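Local coordinates for protein fiber (Murine adenovirus 2, PDB 5NBH) that forms the distal, N-acetylglucosamine-binding part of a trimeric viral fibre and probably attaches the virus to its host cell, at residues A[112-125]-A[222-236]. Residues are numbered along the deposited sequence; the frame is centred on the assembly and turned at random. Where two conformers were deposited one is given.
Sequences RFGTTVLFNIDVTG and PIFQMSFMYESQIGI
Strands 116-125 and 223-231 pair antiparallel, their axes 4.6 Å apart at closest and 154° between their directions. Paired bonds join Val-117 to Tyr-230, Phe-119 to Phe-228, Ile-121 to Met-226 and Val-123 to Phe-224; Ser-232 N and Gly-125 N donate one more at either end. These four pairs face the hydrophobic core with mostly beta-branched and aromatic residues, which suit an extended chain; Met-226 is the exception. Tyr-230, Phe-228 and Phe-224 each hold the ring between backbone N and carbonyl carbon (chi1 near 65°), which lays it over the neighbouring strand: Val-117 CB sits 3.8 Å from the Tyr-230 ring centroid, with Phe-119 CB and Val-123 CB likewise over Phe-228 and Phe-224. On the other face, Gln-225 NE2 donates to the anti lone pair of Asp-122 OD1 at 3.3 Å, and Asn-120 ND2 bonds Gln-109 OE1. Past strand 223-231, the tail is held by Arg-112, ending strand 103-113: its NH1 (2.7 Å) and NH2 (2.8 Å) both donate to Ile-234 O in the guanidinium plane, while Ile-236 CD1 covers one face. Arg-112 NE donates to Gly-114 O, in a type II' turn whose positive phi suits glycine. In this ABCJ-GHID beta-sandwich, strand 103-113 flanks 116-125 in the same sheet; the aromatic face packs on strands 179-188, 191-205 and 208-217 of the facing sheet, and Gln-225 NE2 reaches Met-229 O of the third subunit.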
loop_
_atom_site.group_PDB
_atom_site.type_symbol
_atom_site.label_atom_id
_atom_site.label_comp_id
_atom_site.label_asym_id
_atom_site.label_seq_id
_atom_site.Cartn_x
_atom_site.Cartn_y
_atom_site.Cartn_z
ATOM N N ARG A 112 -4.772 6.343 1.406
ATOM C CA ARG A 112 -5.618 6.468 0.248
ATOM C C ARG A 112 -4.747 6.525 -1.008
ATOM O O ARG A 112 -3.820 7.331 -1.084
ATOM C CB ARG A 112 -6.470 7.748 0.419
ATOM C CG ARG A 112 -7.266 8.212 -0.775
ATOM C CD ARG A 112 -8.439 7.333 -1.097
ATOM N NE ARG A 112 -8.992 7.773 -2.373
ATOM C CZ ARG A 112 -10.109 8.471 -2.574
ATOM N NH1 ARG A 112 -10.943 8.788 -1.584
ATOM N NH2 ARG A 112 -10.410 8.821 -3.815
ATOM N N PHE A 113 -5.043 5.666 -1.967
ATOM C CA PHE A 113 -4.440 5.752 -3.313
ATOM C C PHE A 113 -5.440 5.237 -4.317
ATOM O O PHE A 113 -6.143 4.243 -4.073
ATOM C CB PHE A 113 -3.148 4.947 -3.404
ATOM C CG PHE A 113 -3.171 3.677 -2.613
ATOM C CD1 PHE A 113 -3.859 2.581 -3.052
ATOM C CD2 PHE A 113 -2.463 3.578 -1.432
ATOM C CE1 PHE A 113 -3.882 1.412 -2.311
ATOM C CE2 PHE A 113 -2.485 2.417 -0.679
ATOM C CZ PHE A 113 -3.202 1.335 -1.124
ATOM N N GLY A 114 -5.530 5.904 -5.448
ATOM C CA GLY A 114 -6.667 5.732 -6.309
ATOM C C GLY A 114 -7.881 6.059 -5.448
ATOM O O GLY A 114 -7.871 7.053 -4.687
ATOM N N THR A 115 -8.872 5.201 -5.502
ATOM C CA THR A 115 -10.055 5.297 -4.622
ATOM C C THR A 115 -10.009 4.264 -3.507
ATOM O O THR A 115 -10.974 4.103 -2.776
ATOM C CB THR A 115 -11.344 5.094 -5.437
ATOM O OG1 THR A 115 -11.282 3.853 -6.122
ATOM C CG2 THR A 115 -11.515 6.201 -6.451
ATOM N N THR A 116 -8.882 3.589 -3.359
ATOM C CA THR A 116 -8.699 2.552 -2.353
ATOM C C THR A 116 -8.178 3.090 -1.048
ATOM O O THR A 116 -7.334 4.004 -1.029
ATOM C CB THR A 116 -7.706 1.507 -2.908
ATOM O OG1 THR A 116 -8.255 0.989 -4.117
ATOM C CG2 THR A 116 -7.522 0.405 -1.994
ATOM N N VAL A 117 -8.659 2.538 0.067
ATOM C CA VAL A 117 -8.119 2.885 1.367
ATOM C C VAL A 117 -7.535 1.633 2.024
ATOM O O VAL A 117 -8.237 0.628 2.175
ATOM C CB VAL A 117 -9.190 3.535 2.288
ATOM C CG1 VAL A 117 -8.569 3.901 3.613
ATOM C CG2 VAL A 117 -9.823 4.754 1.578
ATOM N N LEU A 118 -6.262 1.695 2.401
ATOM C CA LEU A 118 -5.603 0.654 3.196
ATOM C C LEU A 118 -5.647 1.085 4.647
ATOM O O LEU A 118 -5.048 2.092 5.017
ATOM C CB LEU A 118 -4.142 0.453 2.719
ATOM C CG LEU A 118 -3.243 -0.508 3.498
ATOM C CD1 LEU A 118 -3.823 -1.885 3.583
ATOM C CD2 LEU A 118 -1.852 -0.550 2.864
ATOM N N PHE A 119 -6.383 0.346 5.478
ATOM C CA PHE A 119 -6.527 0.654 6.892
ATOM C C PHE A 119 -5.577 -0.234 7.675
ATOM O O PHE A 119 -5.563 -1.430 7.446
ATOM C CB PHE A 119 -7.989 0.388 7.315
ATOM C CG PHE A 119 -8.259 0.586 8.778
ATOM C CD1 PHE A 119 -8.025 -0.439 9.702
ATOM C CD2 PHE A 119 -8.678 1.813 9.246
ATOM C CE1 PHE A 119 -8.226 -0.246 11.058
ATOM C CE2 PHE A 119 -8.901 2.001 10.598
ATOM C CZ PHE A 119 -8.675 0.976 11.497
ATOM N N ASN A 120 -4.768 0.356 8.537
ATOM C CA ASN A 120 -3.857 -0.373 9.400
ATOM C C ASN A 120 -4.027 0.102 10.811
ATOM O O ASN A 120 -4.085 1.289 11.056
ATOM C CB ASN A 120 -2.406 -0.129 9.004
ATOM C CG ASN A 120 -1.449 -0.996 9.787
ATOM O OD1 ASN A 120 -1.418 -2.218 9.607
ATOM N ND2 ASN A 120 -0.637 -0.364 10.652
ATOM N N ILE A 121 -4.090 -0.831 11.747
ATOM C CA ILE A 121 -4.168 -0.506 13.152
ATOM C C ILE A 121 -3.229 -1.398 13.959
ATOM O O ILE A 121 -3.067 -2.573 13.671
ATOM C CB ILE A 121 -5.626 -0.596 13.690
ATOM C CG1 ILE A 121 -5.721 0.007 15.086
ATOM C CG2 ILE A 121 -6.160 -2.020 13.628
ATOM C CD1 ILE A 121 -7.169 0.257 15.516
ATOM N N ASP A 122 -2.626 -0.799 14.966
ATOM C CA ASP A 122 -1.751 -1.496 15.903
ATOM C C ASP A 122 -2.367 -1.275 17.264
ATOM O O ASP A 122 -2.382 -0.150 17.732
ATOM C CB ASP A 122 -0.380 -0.855 15.830
ATOM C CG ASP A 122 0.672 -1.733 16.373
ATOM O OD1 ASP A 122 1.384 -2.341 15.563
ATOM O OD2 ASP A 122 0.736 -1.868 17.599
ATOM N N VAL A 123 -2.928 -2.316 17.875
ATOM C CA VAL A 123 -3.726 -2.171 19.099
ATOM C C VAL A 123 -2.909 -2.754 20.224
ATOM O O VAL A 123 -2.424 -3.863 20.114
ATOM C CB VAL A 123 -5.064 -2.948 19.011
ATOM C CG1 VAL A 123 -5.856 -2.883 20.325
ATOM C CG2 VAL A 123 -5.924 -2.434 17.875
ATOM N N THR A 124 -2.728 -2.009 21.298
ATOM C CA THR A 124 -2.058 -2.543 22.481
ATOM C C THR A 124 -3.029 -2.425 23.658
ATOM O O THR A 124 -3.174 -1.368 24.282
ATOM C CB THR A 124 -0.748 -1.815 22.794
ATOM O OG1 THR A 124 0.122 -1.887 21.658
ATOM C CG2 THR A 124 -0.041 -2.451 23.974
ATOM N N GLY A 125 -3.734 -3.522 23.901
ATOM C CA GLY A 125 -4.638 -3.656 25.058
ATOM C C GLY A 125 -3.893 -3.743 26.379
ATOM O O GLY A 125 -2.738 -4.192 26.449
ATOM N N PRO A 222 -5.350 -8.089 24.361
ATOM C CA PRO A 222 -5.517 -7.872 22.921
ATOM C C PRO A 222 -4.426 -6.928 22.410
ATOM O O PRO A 222 -4.514 -5.724 22.557
ATOM C CB PRO A 222 -6.947 -7.322 22.799
ATOM C CG PRO A 222 -7.227 -6.708 24.137
ATOM C CD PRO A 222 -6.407 -7.447 25.162
ATOM N N ILE A 223 -3.358 -7.521 21.901
ATOM C CA ILE A 223 -2.205 -6.796 21.419
ATOM C C ILE A 223 -1.886 -7.389 20.056
ATOM O O ILE A 223 -1.401 -8.501 19.981
ATOM C CB ILE A 223 -0.990 -6.960 22.349
ATOM C CG1 ILE A 223 -1.321 -6.414 23.727
ATOM C CG2 ILE A 223 0.224 -6.250 21.756
ATOM C CD1 ILE A 223 -0.180 -6.508 24.730
ATOM N N PHE A 224 -2.219 -6.655 18.999
ATOM C CA PHE A 224 -2.159 -7.151 17.631
ATOM C C PHE A 224 -2.096 -6.021 16.612
ATOM O O PHE A 224 -2.428 -4.904 16.968
ATOM C CB PHE A 224 -3.385 -8.012 17.328
ATOM C CG PHE A 224 -4.687 -7.287 17.437
ATOM C CD1 PHE A 224 -5.359 -7.201 18.655
ATOM C CD2 PHE A 224 -5.270 -6.714 16.327
ATOM C CE1 PHE A 224 -6.587 -6.551 18.750
ATOM C CE2 PHE A 224 -6.489 -6.061 16.422
ATOM C CZ PHE A 224 -7.141 -5.966 17.634
ATOM N N GLN A 225 -1.683 -6.337 15.372
ATOM C CA GLN A 225 -1.752 -5.430 14.211
ATOM C C GLN A 225 -2.654 -6.107 13.177
ATOM O O GLN A 225 -2.654 -7.337 13.032
ATOM C CB GLN A 225 -0.353 -5.120 13.561
ATOM C CG GLN A 225 -0.389 -4.125 12.363
ATOM C CD GLN A 225 0.974 -3.732 11.719
ATOM O OE1 GLN A 225 1.289 -4.175 10.610
ATOM N NE2 GLN A 225 1.693 -2.810 12.341
ATOM N N MET A 226 -3.475 -5.322 12.505
ATOM C CA MET A 226 -4.200 -5.829 11.342
ATOM C C MET A 226 -4.532 -4.749 10.348
ATOM O O MET A 226 -4.545 -3.586 10.663
ATOM C CB MET A 226 -5.446 -6.636 11.697
ATOM C CG MET A 226 -6.577 -5.971 12.444
ATOM S SD MET A 226 -8.079 -6.749 11.793
ATOM C CE MET A 226 -7.901 -6.005 10.176
ATOM N N SER A 227 -4.719 -5.183 9.117
ATOM C CA SER A 227 -4.977 -4.256 8.037
ATOM C C SER A 227 -6.005 -4.873 7.155
ATOM O O SER A 227 -6.126 -6.102 7.101
ATOM C CB SER A 227 -3.672 -3.889 7.285
ATOM O OG SER A 227 -3.262 -4.912 6.445
ATOM N N PHE A 228 -6.745 -4.030 6.469
ATOM C CA PHE A 228 -7.679 -4.460 5.431
ATOM C C PHE A 228 -7.854 -3.319 4.439
ATOM O O PHE A 228 -7.494 -2.185 4.744
ATOM C CB PHE A 228 -9.036 -4.906 6.039
ATOM C CG PHE A 228 -9.799 -3.805 6.727
ATOM C CD1 PHE A 228 -9.614 -3.547 8.075
ATOM C CD2 PHE A 228 -10.739 -3.053 6.039
ATOM C CE1 PHE A 228 -10.325 -2.550 8.728
ATOM C CE2 PHE A 228 -11.437 -2.041 6.687
ATOM C CZ PHE A 228 -11.218 -1.778 8.014
ATOM N N MET A 229 -8.419 -3.605 3.274
ATOM C CA MET A 229 -8.697 -2.583 2.282
ATOM C C MET A 229 -10.200 -2.386 2.054
ATOM O O MET A 229 -10.972 -3.315 2.133
ATOM C CB MET A 229 -7.996 -2.945 0.980
ATOM C CG MET A 229 -6.488 -2.811 1.140
ATOM S SD MET A 229 -5.421 -3.190 -0.259
ATOM C CE MET A 229 -6.475 -2.841 -1.606
ATOM N N TYR A 230 -10.563 -1.158 1.750
ATOM C CA TYR A 230 -11.883 -0.821 1.302
ATOM C C TYR A 230 -11.824 0.275 0.244
ATOM O O TYR A 230 -10.740 0.727 -0.154
ATOM C CB TYR A 230 -12.758 -0.472 2.536
ATOM C CG TYR A 230 -12.463 0.815 3.272
ATOM C CD1 TYR A 230 -11.570 0.851 4.354
ATOM C CD2 TYR A 230 -13.099 2.007 2.906
ATOM C CE1 TYR A 230 -11.330 2.027 5.057
ATOM C CE2 TYR A 230 -12.866 3.182 3.602
ATOM C CZ TYR A 230 -11.978 3.194 4.660
ATOM O OH TYR A 230 -11.737 4.338 5.383
ATOM N N GLU A 231 -12.993 0.684 -0.239
ATOM C CA GLU A 231 -13.099 1.687 -1.274
ATOM C C GLU A 231 -13.749 2.963 -0.743
ATOM O O GLU A 231 -14.719 2.891 0.066
ATOM C CB GLU A 231 -13.914 1.106 -2.427
ATOM C CG GLU A 231 -13.748 1.876 -3.710
ATOM C CD GLU A 231 -14.035 1.039 -4.929
ATOM O OE1 GLU A 231 -14.648 -0.059 -4.789
ATOM O OE2 GLU A 231 -13.656 1.506 -6.019
ATOM N N SER A 232 -13.237 4.110 -1.188
ATOM C CA SER A 232 -13.898 5.377 -0.915
ATOM C C SER A 232 -14.693 5.827 -2.126
ATOM O O SER A 232 -14.247 5.688 -3.271
ATOM C CB SER A 232 -12.939 6.457 -0.452
ATOM O OG SER A 232 -13.581 7.731 -0.309
ATOM N N GLN A 233 -15.877 6.367 -1.834
ATOM C CA GLN A 233 -16.767 6.958 -2.829
ATOM C C GLN A 233 -16.322 8.371 -3.245
ATOM O O GLN A 233 -16.817 8.909 -4.254
ATOM C CB GLN A 233 -18.208 7.022 -2.261
ATOM C CG GLN A 233 -18.382 7.875 -0.991
ATOM C CD GLN A 233 -19.836 8.134 -0.623
ATOM O OE1 GLN A 233 -20.745 7.780 -1.371
ATOM N NE2 GLN A 233 -20.063 8.740 0.550
ATOM N N ILE A 234 -15.423 8.975 -2.457
ATOM C CA ILE A 234 -15.118 10.379 -2.557
ATOM C C ILE A 234 -13.896 10.505 -3.420
ATOM O O ILE A 234 -12.794 10.091 -3.021
ATOM C CB ILE A 234 -14.827 11.042 -1.196
ATOM C CG1 ILE A 234 -15.938 10.771 -0.179
ATOM C CG2 ILE A 234 -14.617 12.542 -1.390
ATOM C CD1 ILE A 234 -17.269 11.450 -0.448
ATOM N N GLY A 235 -14.098 11.078 -4.606
ATOM C CA GLY A 235 -12.989 11.415 -5.478
ATOM C C GLY A 235 -12.224 12.605 -4.942
ATOM O O GLY A 235 -12.801 13.565 -4.432
ATOM N N ILE A 236 -10.906 12.542 -5.074
ATOM C CA ILE A 236 -10.043 13.666 -4.771
ATOM C C ILE A 236 -10.029 14.514 -6.047
ATOM O O ILE A 236 -9.442 14.113 -7.058
ATOM C CB ILE A 236 -8.619 13.193 -4.430
ATOM C CG1 ILE A 236 -8.639 12.283 -3.194
ATOM C CG2 ILE A 236 -7.692 14.390 -4.216
ATOM C CD1 ILE A 236 -7.553 11.232 -3.214
HETATM O O HOH W 1 -0.255 -4.489 8.743
#